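Local coordinates for protein translation initiation factor 6 (Methanocaldococcus jannaschii, PDB 1G61) that binds the 50S ribosomal subunit and prevents it from joining the 30S subunit to form the 70S initiation complex, at residues E39-E42 with K47-Q50. Numbering follows the deposited sequence.
Sequences EVSE and KCLQ
Ser-41 and Cys-48 meet without any flat side-chain group between them: neither a ring nor an amide or carboxylate face takes part, and the contact is a sulfur lying against the side of a helical turn. The setting is a beta-alpha-beta unit of this alpha-beta barrel, in which strand 25-28 leads through helix 34-44 to the parallel strand 47-50. Four residues separate the two segments, and the CA atoms of Ser-41 and Cys-48 lie 6.2 Å apart. At this spacing the small side chains of serine and cysteine fit between the two elements. Cys-48 points from the strand toward the helix, and a chi1 of -72°, with SG anti to its own carbonyl carbon, carries the sulfur to the helix. There SG of Cys-48 lies 3.7 Å from CB of Ser-41, with CA of Ser-41 nearly as close. A short, weakly polar side chain can pack here by van der Waals contact without a hydrogen-bond partner. Val-40 adds a looser apolar touch, its CG1 4.4 Å from SG of Cys-48; its branched side chain also packs on Thr-26 and Phe-9, which suits its buried place, while Val-37, Thr-26 and Leu-28 add to the surroundings of Cys-48. On the other face of strand 47-50, Leu-49 turns to helix 78-90. Serine suits the helix near its end because it is small yet can use its hydroxyl: chi1 of 180° sets OG anti to the backbone N, and OG of Ser-41 gives a hydrogen bond to the carbonyl O of Thr-46, just ahead of the strand.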
ATOM      1  N   GLU A  39      -2.935   8.295  16.025  1.00 15.48           N
ATOM      2  CA  GLU A  39      -1.995   7.206  16.294  1.00 14.18           C
ATOM      3  C   GLU A  39      -1.322   6.792  14.995  1.00 13.57           C
ATOM      4  O   GLU A  39      -0.092   6.570  14.943  1.00 13.94           O
ATOM      5  CB  GLU A  39      -2.628   5.965  16.929  1.00 17.78           C
ATOM      6  CG  GLU A  39      -3.023   6.097  18.389  1.00 24.69           C
ATOM      7  CD  GLU A  39      -4.127   5.156  18.831  1.00 29.37           C
ATOM      8  OE1 GLU A  39      -4.192   4.009  18.315  1.00 22.92           O
ATOM      9  OE2 GLU A  39      -4.946   5.532  19.713  1.00 32.99           O
ATOM     10  N   VAL A  40      -2.068   6.681  13.894  1.00 11.60           N
ATOM     11  CA  VAL A  40      -1.478   6.342  12.606  1.00 10.77           C
ATOM     12  C   VAL A  40      -0.523   7.419  12.110  1.00 10.19           C
ATOM     13  O   VAL A  40       0.621   7.175  11.703  1.00 11.14           O
ATOM     14  CB  VAL A  40      -2.644   6.057  11.614  1.00  9.87           C
ATOM     15  CG1 VAL A  40      -2.058   5.920  10.216  1.00 10.50           C
ATOM     16  CG2 VAL A  40      -3.414   4.813  12.065  1.00 10.04           C
ATOM     17  N   SER A  41      -0.937   8.676  12.212  1.00 11.37           N
ATOM     18  CA  SER A  41      -0.122   9.799  11.805  1.00 13.32           C
ATOM     19  C   SER A  41       1.190   9.804  12.569  1.00 12.77           C
ATOM     20  O   SER A  41       2.260  10.080  12.006  1.00 13.56           O
ATOM     21  CB  SER A  41      -0.894  11.118  12.027  1.00 16.46           C
ATOM     22  OG  SER A  41      -0.019  12.139  11.610  1.00 23.00           O
ATOM     23  N   GLU A  42       1.166   9.515  13.854  1.00 12.55           N
ATOM     24  CA  GLU A  42       2.371   9.576  14.671  1.00 13.61           C
ATOM     25  C   GLU A  42       3.321   8.475  14.296  1.00 12.81           C
ATOM     26  O   GLU A  42       4.529   8.649  14.237  1.00 16.43           O
ATOM     27  CB  GLU A  42       1.975   9.442  16.157  1.00 17.69           C
ATOM     28  CG  GLU A  42       3.078   9.449  17.184  1.00 31.31           C
ATOM     29  CD  GLU A  42       2.576   9.318  18.619  1.00 42.03           C
ATOM     30  OE1 GLU A  42       3.205   9.822  19.572  1.00 43.44           O
ATOM     31  OE2 GLU A  42       1.499   8.687  18.791  1.00 60.63           O
ATOM     32  N   LYS A  47       0.973  13.051   6.899  1.00 10.84           N
ATOM     33  CA  LYS A  47      -0.259  13.807   6.834  1.00 10.54           C
ATOM     34  C   LYS A  47      -1.377  12.844   6.404  1.00  8.64           C
ATOM     35  O   LYS A  47      -1.231  12.146   5.398  1.00 10.18           O
ATOM     36  CB  LYS A  47      -0.144  15.007   5.899  1.00 12.68           C
ATOM     37  CG  LYS A  47       0.844  16.067   6.389  1.00 21.05           C
ATOM     38  CD  LYS A  47       0.238  16.923   7.498  1.00 29.93           C
ATOM     39  CE  LYS A  47       1.173  18.050   7.950  1.00 41.48           C
ATOM     40  NZ  LYS A  47       0.489  18.957   8.923  1.00 55.43           N
ATOM     41  N   CYS A  48      -2.443  12.807   7.169  1.00 10.02           N
ATOM     42  CA  CYS A  48      -3.497  11.827   6.975  1.00  9.89           C
ATOM     43  C   CYS A  48      -4.734  12.490   6.395  1.00  9.78           C
ATOM     44  O   CYS A  48      -5.152  13.541   6.877  1.00 11.15           O
ATOM     45  CB  CYS A  48      -3.859  11.170   8.297  1.00 11.02           C
ATOM     46  SG  CYS A  48      -2.608  10.030   8.894  1.00 12.90           S
ATOM     47  N   LEU A  49      -5.294  11.869   5.390  1.00  9.03           N
ATOM     48  CA  LEU A  49      -6.575  12.279   4.822  1.00  8.91           C
ATOM     49  C   LEU A  49      -7.598  11.161   4.987  1.00  8.39           C
ATOM     50  O   LEU A  49      -7.313  10.016   4.561  1.00 10.75           O
ATOM     51  CB  LEU A  49      -6.438  12.564   3.314  1.00 10.04           C
ATOM     52  CG  LEU A  49      -7.769  12.836   2.605  1.00  8.95           C
ATOM     53  CD1 LEU A  49      -8.429  14.115   3.131  1.00 10.99           C
ATOM     54  CD2 LEU A  49      -7.574  12.908   1.086  1.00 10.79           C
ATOM     55  N   GLN A  50      -8.755  11.475   5.562  1.00  9.11           N
ATOM     56  CA  GLN A  50      -9.870  10.532   5.573  1.00  9.87           C
ATOM     57  C   GLN A  50     -10.743  10.821   4.367  1.00  9.19           C
ATOM     58  O   GLN A  50     -11.201  11.942   4.174  1.00 11.19           O
ATOM     59  CB  GLN A  50     -10.703  10.696   6.855  1.00 10.09           C
ATOM     60  CG  GLN A  50      -9.888  10.208   8.073  1.00 10.04           C
ATOM     61  CD  GLN A  50     -10.716  10.259   9.346  1.00 10.94           C
ATOM     62  OE1 GLN A  50     -11.439   9.276   9.665  1.00 13.66           O
ATOM     63  NE2 GLN A  50     -10.656  11.351  10.064  1.00 11.72           N
TER